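Local coordinates for MutT/NUDIX family protein (Bacillus thuringiensis str. Al Hakam, PDB 3ID9), which probably hydrolyses nucleoside diphosphates linked to another group, in the manner of a MutT/NUDIX hydrolase, at residues B[70-74]-B[121-125]; B[24-28]-B[61-65]; B[79-83]-B[148-154]. All coordinates share one frame. Residues are numbered along the deposited sequence.

A Nudix domain packs helices against a central mixed sheet, and these three contacts sample that design. Interactions 1 and 2 use the two ends of helix 61-72, with centres about 16 Å apart; its first turn lies on strand 23-32, and its C-terminal end meets the approach to strand 124-128. Strand 77-88 follows next and supplies interaction 3, whose centre is about 14 Å from that of interaction 2; the two touch where E62 CG packs on I79 CD1 at 4.0 Å. Along the chain interaction 2 closes first, whereas interactions 1 and 3, centres about 23 Å apart on opposite sides of the chain's centre, interleave their segments. Interactions 2 and 3 also touch the second subunit.

Interaction 1 of 3, residues B[70-74]-B[121-125]; sequences REETG and IHDVQ
An imidazole ring resting on the backbone at the end of a helix, with no direct hydrogen bond between the segments, distinguishes this surface contact. Residues 70-72 form the final helical turn; T73 leaves helical geometry and G74 turns to positive phi (63/8), a weak G74 N to R70 O bond of 3.2 Å remaining. H122, extended (-92/149) with chi1 m and chi2 -71°, points its side chain at this terminus, its CA 5.4 Å from that of T73. One ring face covers T73 C, 3.3 Å from H122 CD2, and G74 N, 3.3 Å from H122 NE2. The turn concludes the Nudix box, the family motif whose glutamates bind metal in relatives; here E72 OE1 accepts from G52 N. Two waters bridge the segments: one donates to R70 O (3.0 Å) and is hydrogen-bonded to H122 NE2 (3.1 Å); the other joins the backbones, donating to E72 O (2.6 Å) and D123 O (2.9 Å). V124 (chi1 t) sets CG2 4.1 Å from T73 CB.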
loop_
_atom_site.group_PDB
_atom_site.type_symbol
_atom_site.label_atom_id
_atom_site.label_comp_id
_atom_site.label_asym_id
_atom_site.label_seq_id
_atom_site.Cartn_x
_atom_site.Cartn_y
_atom_site.Cartn_z
ATOM N N ARG B 70 -7.793 -3.166 -18.940
ATOM C CA ARG B 70 -8.217 -3.617 -20.253
ATOM C C ARG B 70 -9.567 -3.092 -20.727
ATOM O O ARG B 70 -9.904 -3.237 -21.898
ATOM C CB ARG B 70 -8.124 -5.145 -20.394
ATOM C CG ARG B 70 -8.756 -6.013 -19.337
ATOM C CD ARG B 70 -8.075 -7.392 -19.405
ATOM N NE ARG B 70 -8.617 -8.356 -18.451
ATOM C CZ ARG B 70 -8.040 -9.517 -18.144
ATOM N NH1 ARG B 70 -6.892 -9.872 -18.710
ATOM N NH2 ARG B 70 -8.610 -10.322 -17.264
ATOM N N GLU B 71 -10.321 -2.451 -19.841
ATOM C CA GLU B 71 -11.595 -1.876 -20.244
ATOM C C GLU B 71 -11.326 -0.468 -20.780
ATOM O O GLU B 71 -12.062 0.035 -21.624
ATOM C CB GLU B 71 -12.566 -1.772 -19.065
ATOM C CG GLU B 71 -12.806 -3.076 -18.310
ATOM C CD GLU B 71 -13.923 -2.962 -17.273
ATOM O OE1 GLU B 71 -14.010 -1.911 -16.598
ATOM O OE2 GLU B 71 -14.704 -3.930 -17.127
ATOM N N GLU B 72 -10.256 0.160 -20.303
ATOM C CA GLU B 72 -9.928 1.515 -20.729
ATOM C C GLU B 72 -8.788 1.625 -21.735
ATOM O O GLU B 72 -8.665 2.648 -22.399
ATOM C CB GLU B 72 -9.616 2.390 -19.503
ATOM C CG GLU B 72 -10.772 2.469 -18.499
ATOM C CD GLU B 72 -10.458 3.317 -17.265
ATOM O OE1 GLU B 72 -9.468 3.024 -16.560
ATOM O OE2 GLU B 72 -11.208 4.280 -16.992
ATOM N N THR B 73 -7.966 0.584 -21.861
ATOM C CA THR B 73 -6.833 0.611 -22.792
ATOM C C THR B 73 -6.665 -0.705 -23.557
ATOM O O THR B 73 -5.832 -0.806 -24.457
ATOM C CB THR B 73 -5.491 0.856 -22.062
ATOM O OG1 THR B 73 -5.009 -0.387 -21.529
ATOM C CG2 THR B 73 -5.662 1.850 -20.921
ATOM N N GLY B 74 -7.441 -1.718 -23.189
ATOM C CA GLY B 74 -7.329 -3.001 -23.852
ATOM C C GLY B 74 -5.980 -3.697 -23.700
ATOM O O GLY B 74 -5.748 -4.727 -24.330
ATOM N N ILE B 121 -12.579 0.567 -29.635
ATOM C CA ILE B 121 -11.308 1.274 -29.744
ATOM C C ILE B 121 -11.160 2.222 -28.560
ATOM O O ILE B 121 -12.052 3.014 -28.261
ATOM C CB ILE B 121 -11.231 2.054 -31.072
ATOM C CG1 ILE B 121 -11.442 1.082 -32.242
ATOM C CG2 ILE B 121 -9.873 2.739 -31.205
ATOM C CD1 ILE B 121 -11.606 1.756 -33.591
ATOM N N HIS B 122 -10.024 2.141 -27.887
ATOM C CA HIS B 122 -9.781 2.963 -26.715
ATOM C C HIS B 122 -9.086 4.283 -26.998
ATOM O O HIS B 122 -8.289 4.388 -27.928
ATOM C CB HIS B 122 -8.944 2.168 -25.722
ATOM C CG HIS B 122 -9.515 0.820 -25.413
ATOM N ND1 HIS B 122 -10.652 0.655 -24.661
ATOM C CD2 HIS B 122 -9.111 -0.417 -25.783
ATOM C CE1 HIS B 122 -10.932 -0.637 -24.574
ATOM N NE2 HIS B 122 -10.015 -1.306 -25.245
ATOM N N ASP B 123 -9.403 5.286 -26.185
ATOM C CA ASP B 123 -8.784 6.595 -26.297
ATOM C C ASP B 123 -7.550 6.549 -25.409
ATOM O O ASP B 123 -7.651 6.593 -24.186
ATOM C CB ASP B 123 -9.745 7.684 -25.823
ATOM C CG ASP B 123 -10.960 7.817 -26.722
ATOM O OD1 ASP B 123 -10.851 7.502 -27.926
ATOM O OD2 ASP B 123 -12.022 8.252 -26.233
ATOM N N VAL B 124 -6.383 6.460 -26.036
ATOM C CA VAL B 124 -5.125 6.355 -25.308
ATOM C C VAL B 124 -4.038 7.266 -25.853
ATOM O O VAL B 124 -3.926 7.485 -27.064
ATOM C CB VAL B 124 -4.614 4.900 -25.355
ATOM C CG1 VAL B 124 -3.267 4.777 -24.665
ATOM C CG2 VAL B 124 -5.638 3.988 -24.713
ATOM N N GLN B 125 -3.219 7.781 -24.948
ATOM C CA GLN B 125 -2.133 8.654 -25.334
ATOM C C GLN B 125 -0.962 8.493 -24.364
ATOM O O GLN B 125 -1.150 8.384 -23.153
ATOM C CB GLN B 125 -2.625 10.098 -25.334
ATOM C CG GLN B 125 -1.592 11.085 -25.797
ATOM C CD GLN B 125 -2.025 12.531 -25.623
ATOM O OE1 GLN B 125 -1.265 13.440 -25.934
ATOM N NE2 GLN B 125 -3.242 12.751 -25.122
HETATM O O HOH W 1 -10.758 -4.204 -24.604
HETATM O O HOH W 2 -9.642 5.023 -22.848
#

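Interaction 2 of 3, residues B[24-28]-B[61-65]; sequences VRVTG and LEEAM
Buried and largely apolar, this helix-on-sheet contact has no hydrogen bond between its segments and lays the first turn of helix 61-72 across strand 23-32. The short axes of 24-28 and 61-65 approach to 8.5 Å and cross at -54°, and the closest CA pair is V26 and M65, 6.1 Å apart. Regular extended angles on the strand make alternate residues V24 and V26 face the helix, while R25 and T27 point away; T27 OG1 is hydrogen-bonded to H97. V24 (chi1 t) brings CG1 within 3.6 Å of CD2 of L61 (m, t). V26 (chi1 m) is central: its CG1 lies 4.2 Å from L61 CB, and its CG2 4.2 Å from A64 CB. The helix belongs to the Nudix box, so this packing seats the family's signature helix on the sheet, as in relatives. M65 is selenomethionine (chi1 t, chi2 p, chi3 m); its SE sits 4.1 Å from V26 CB and 3.5 Å from T27 C. At G28 a beta carbon would crowd M65 CE. Inside the helix M65 N donates to L61 O at 3.0 Å, and at its start L61 N and E62 N are hydrogen-bonded to D87 and Y155, respectively, of the second subunit.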
loop_
_atom_site.group_PDB
_atom_site.type_symbol
_atom_site.label_atom_id
_atom_site.label_comp_id
_atom_site.label_asym_id
_atom_site.label_seq_id
_atom_site.Cartn_x
_atom_site.Cartn_y
_atom_site.Cartn_z
ATOM N N VAL B 24 -12.649 1.385 -2.236
ATOM C CA VAL B 24 -11.254 1.312 -2.642
ATOM C C VAL B 24 -11.062 1.614 -4.125
ATOM O O VAL B 24 -11.767 1.080 -4.981
ATOM C CB VAL B 24 -10.667 -0.073 -2.346
ATOM C CG1 VAL B 24 -9.168 -0.061 -2.584
ATOM C CG2 VAL B 24 -10.980 -0.474 -0.915
ATOM N N ARG B 25 -10.098 2.478 -4.418
ATOM C CA ARG B 25 -9.796 2.858 -5.791
ATOM C C ARG B 25 -8.350 2.613 -6.161
ATOM O O ARG B 25 -7.437 2.924 -5.392
ATOM C CB ARG B 25 -10.137 4.331 -6.019
ATOM C CG ARG B 25 -11.622 4.555 -6.134
ATOM C CD ARG B 25 -12.024 6.010 -6.256
ATOM N NE ARG B 25 -13.457 6.057 -6.516
ATOM C CZ ARG B 25 -14.008 5.709 -7.677
ATOM N NH1 ARG B 25 -13.239 5.308 -8.686
ATOM N NH2 ARG B 25 -15.328 5.722 -7.814
ATOM N N VAL B 26 -8.158 2.042 -7.345
ATOM C CA VAL B 26 -6.828 1.760 -7.862
ATOM C C VAL B 26 -6.557 2.666 -9.052
ATOM O O VAL B 26 -7.473 3.040 -9.779
ATOM C CB VAL B 26 -6.691 0.292 -8.324
ATOM C CG1 VAL B 26 -6.710 -0.626 -7.126
ATOM C CG2 VAL B 26 -7.826 -0.067 -9.279
ATOM N N THR B 27 -5.294 3.025 -9.236
ATOM C CA THR B 27 -4.891 3.881 -10.346
ATOM C C THR B 27 -3.648 3.262 -10.944
ATOM O O THR B 27 -2.771 2.794 -10.213
ATOM C CB THR B 27 -4.573 5.316 -9.871
ATOM O OG1 THR B 27 -5.796 5.987 -9.556
ATOM C CG2 THR B 27 -3.826 6.093 -10.946
ATOM N N GLY B 28 -3.581 3.252 -12.272
ATOM C CA GLY B 28 -2.437 2.666 -12.932
ATOM C C GLY B 28 -1.490 3.681 -13.538
ATOM O O GLY B 28 -1.908 4.687 -14.108
ATOM N N LEU B 61 -7.106 -6.023 -5.162
ATOM C CA LEU B 61 -6.690 -4.772 -5.783
ATOM C C LEU B 61 -6.155 -5.081 -7.178
ATOM O O LEU B 61 -6.409 -4.346 -8.129
ATOM C CB LEU B 61 -5.590 -4.091 -4.967
ATOM C CG LEU B 61 -5.925 -3.717 -3.528
ATOM C CD1 LEU B 61 -4.740 -2.989 -2.926
ATOM C CD2 LEU B 61 -7.166 -2.853 -3.483
ATOM N N GLU B 62 -5.426 -6.185 -7.287
ATOM C CA GLU B 62 -4.836 -6.606 -8.548
ATOM C C GLU B 62 -5.878 -6.908 -9.630
ATOM O O GLU B 62 -5.778 -6.422 -10.758
ATOM C CB GLU B 62 -3.965 -7.840 -8.318
ATOM C CG GLU B 62 -3.172 -8.256 -9.532
ATOM C CD GLU B 62 -2.355 -9.505 -9.294
ATOM O OE1 GLU B 62 -1.617 -9.914 -10.217
ATOM O OE2 GLU B 62 -2.450 -10.083 -8.189
ATOM N N GLU B 63 -6.876 -7.714 -9.289
ATOM C CA GLU B 63 -7.906 -8.059 -10.255
ATOM C C GLU B 63 -8.592 -6.804 -10.804
ATOM O O GLU B 63 -8.906 -6.729 -11.991
ATOM C CB GLU B 63 -8.935 -8.995 -9.614
ATOM C CG GLU B 63 -8.320 -10.269 -9.058
ATOM C CD GLU B 63 -9.330 -11.162 -8.358
ATOM O OE1 GLU B 63 -10.081 -10.662 -7.487
ATOM O OE2 GLU B 63 -9.363 -12.370 -8.676
ATOM N N ALA B 64 -8.810 -5.823 -9.935
ATOM C CA ALA B 64 -9.449 -4.577 -10.331
ATOM C C ALA B 64 -8.535 -3.753 -11.240
ATOM O O ALA B 64 -8.989 -3.186 -12.232
ATOM C CB ALA B 64 -9.833 -3.770 -9.098
HETATM N N MSE B 65 -7.252 -3.687 -10.903
HETATM C CA MSE B 65 -6.304 -2.936 -11.707
HETATM C C MSE B 65 -6.244 -3.518 -13.124
HETATM O O MSE B 65 -6.308 -2.774 -14.106
HETATM C CB MSE B 65 -4.908 -2.977 -11.081
HETATM C CG MSE B 65 -3.892 -2.082 -11.782
HETATM SE SE MSE B 65 -4.231 -0.161 -11.511
HETATM C CE MSE B 65 -5.418 0.192 -13.006
#

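Interaction 3 of 3, residues B[79-83]-B[148-154]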
loop_
_atom_site.group_PDB
_atom_site.type_symbol
_atom_site.label_atom_id
_atom_site.label_comp_id
_atom_site.label_asym_id
_atom_site.label_seq_id
_atom_site.Cartn_x
_atom_site.Cartn_y
_atom_site.Cartn_z
ATOM N N ILE B 79 1.402 -5.981 -12.192
ATOM C CA ILE B 79 1.850 -5.025 -11.198
ATOM C C ILE B 79 3.349 -5.127 -10.921
ATOM O O ILE B 79 3.893 -6.220 -10.807
ATOM C CB ILE B 79 1.059 -5.221 -9.883
ATOM C CG1 ILE B 79 -0.399 -4.821 -10.122
ATOM C CG2 ILE B 79 1.686 -4.411 -8.751
ATOM C CD1 ILE B 79 -1.249 -4.805 -8.890
ATOM N N LYS B 80 4.014 -3.982 -10.840
ATOM C CA LYS B 80 5.441 -3.951 -10.547
ATOM C C LYS B 80 5.566 -3.683 -9.058
ATOM O O LYS B 80 6.181 -4.448 -8.322
ATOM C CB LYS B 80 6.144 -2.824 -11.309
ATOM C CG LYS B 80 6.333 -3.073 -12.790
ATOM C CD LYS B 80 7.813 -3.193 -13.145
ATOM C CE LYS B 80 8.553 -1.863 -12.984
ATOM N NZ LYS B 80 8.086 -0.829 -13.953
ATOM N N LYS B 81 4.971 -2.580 -8.623
ATOM C CA LYS B 81 5.008 -2.204 -7.226
ATOM C C LYS B 81 3.919 -1.223 -6.827
ATOM O O LYS B 81 3.332 -0.533 -7.663
ATOM C CB LYS B 81 6.374 -1.613 -6.866
ATOM C CG LYS B 81 7.379 -2.640 -6.382
ATOM C CD LYS B 81 8.639 -1.965 -5.881
ATOM C CE LYS B 81 9.550 -2.953 -5.165
ATOM N NZ LYS B 81 10.604 -2.245 -4.367
ATOM N N LEU B 82 3.655 -1.190 -5.528
ATOM C CA LEU B 82 2.672 -0.305 -4.939
ATOM C C LEU B 82 3.422 1.023 -4.875
ATOM O O LEU B 82 4.470 1.124 -4.237
ATOM C CB LEU B 82 2.344 -0.803 -3.536
ATOM C CG LEU B 82 1.074 -0.396 -2.804
ATOM C CD1 LEU B 82 0.776 1.055 -3.116
ATOM C CD2 LEU B 82 -0.071 -1.300 -3.218
ATOM N N LEU B 83 2.910 2.043 -5.542
ATOM C CA LEU B 83 3.601 3.316 -5.539
ATOM C C LEU B 83 3.149 4.286 -4.459
ATOM O O LEU B 83 3.968 4.936 -3.802
ATOM C CB LEU B 83 3.441 4.006 -6.898
ATOM C CG LEU B 83 4.006 5.430 -6.929
ATOM C CD1 LEU B 83 5.527 5.361 -6.881
ATOM C CD2 LEU B 83 3.543 6.159 -8.182
ATOM N N GLY B 148 9.760 7.193 -9.764
ATOM C CA GLY B 148 9.465 5.802 -10.052
ATOM C C GLY B 148 9.655 4.821 -8.908
ATOM O O GLY B 148 9.282 5.097 -7.762
ATOM N N LEU B 149 10.234 3.667 -9.233
ATOM C CA LEU B 149 10.472 2.607 -8.262
ATOM C C LEU B 149 11.156 3.101 -6.995
ATOM O O LEU B 149 11.019 2.493 -5.938
ATOM C CB LEU B 149 11.302 1.489 -8.900
ATOM C CG LEU B 149 10.658 0.097 -8.981
ATOM C CD1 LEU B 149 9.301 0.164 -9.655
ATOM C CD2 LEU B 149 11.586 -0.839 -9.754
ATOM N N ALA B 150 11.884 4.206 -7.097
ATOM C CA ALA B 150 12.575 4.760 -5.938
ATOM C C ALA B 150 11.586 5.320 -4.911
ATOM O O ALA B 150 11.884 5.391 -3.718
ATOM C CB ALA B 150 13.543 5.854 -6.384
ATOM N N ASN B 151 10.408 5.721 -5.376
ATOM C CA ASN B 151 9.399 6.273 -4.487
ATOM C C ASN B 151 8.332 5.254 -4.129
ATOM O O ASN B 151 7.315 5.601 -3.533
ATOM C CB ASN B 151 8.750 7.506 -5.120
ATOM C CG ASN B 151 9.738 8.632 -5.337
ATOM O OD1 ASN B 151 10.681 8.799 -4.560
ATOM N ND2 ASN B 151 9.521 9.425 -6.381
ATOM N N ALA B 152 8.564 3.998 -4.494
ATOM C CA ALA B 152 7.615 2.935 -4.188
ATOM C C ALA B 152 7.357 2.882 -2.676
ATOM O O ALA B 152 8.233 3.217 -1.881
ATOM C CB ALA B 152 8.166 1.602 -4.669
ATOM N N GLY B 153 6.155 2.466 -2.285
ATOM C CA GLY B 153 5.825 2.371 -0.874
ATOM C C GLY B 153 5.530 3.687 -0.163
ATOM O O GLY B 153 5.655 3.768 1.061
ATOM N N SER B 154 5.152 4.718 -0.916
ATOM C CA SER B 154 4.831 6.013 -0.323
ATOM C C SER B 154 3.429 5.967 0.269
ATOM O O SER B 154 2.542 5.301 -0.263
ATOM C CB SER B 154 4.898 7.123 -1.373
ATOM O OG SER B 154 6.224 7.340 -1.802
#
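The loop from helix 139-147 into strand 154-157 begins at G148, whose positive phi marks the exit from the helix and whose O accepts from N151 N at 2.7 Å. L149 then sends its side chain over the aliphatic parts of two lysines, L149 CD1 lying 4.0 Å from K80 CE and L149 CG 4.2 Å from K81 CD. These lysines form a classic beta bulge opposite L101. N151 places CB 4.3 Å from L83 CD1, while its O receives S154 OG at 2.7 Å. A152 CB packs on K81 CD at 3.8 Å, and K81 NZ hydrogen-bonds to A150 O and A152 O of the second subunit. G153, again at positive phi, donates N to L82 O (2.9 Å), and S154 N donates to L83 O (3.1 Å), leading into the parallel pairing of strands 77-88 and 154-157, where S154 also pairs with V85. Backbone bonds thus hold loop to strand, the lysine methylenes add apolar cover, and the K81 ammonium hydrogen-bonds to carbonyl oxygens of the second subunit.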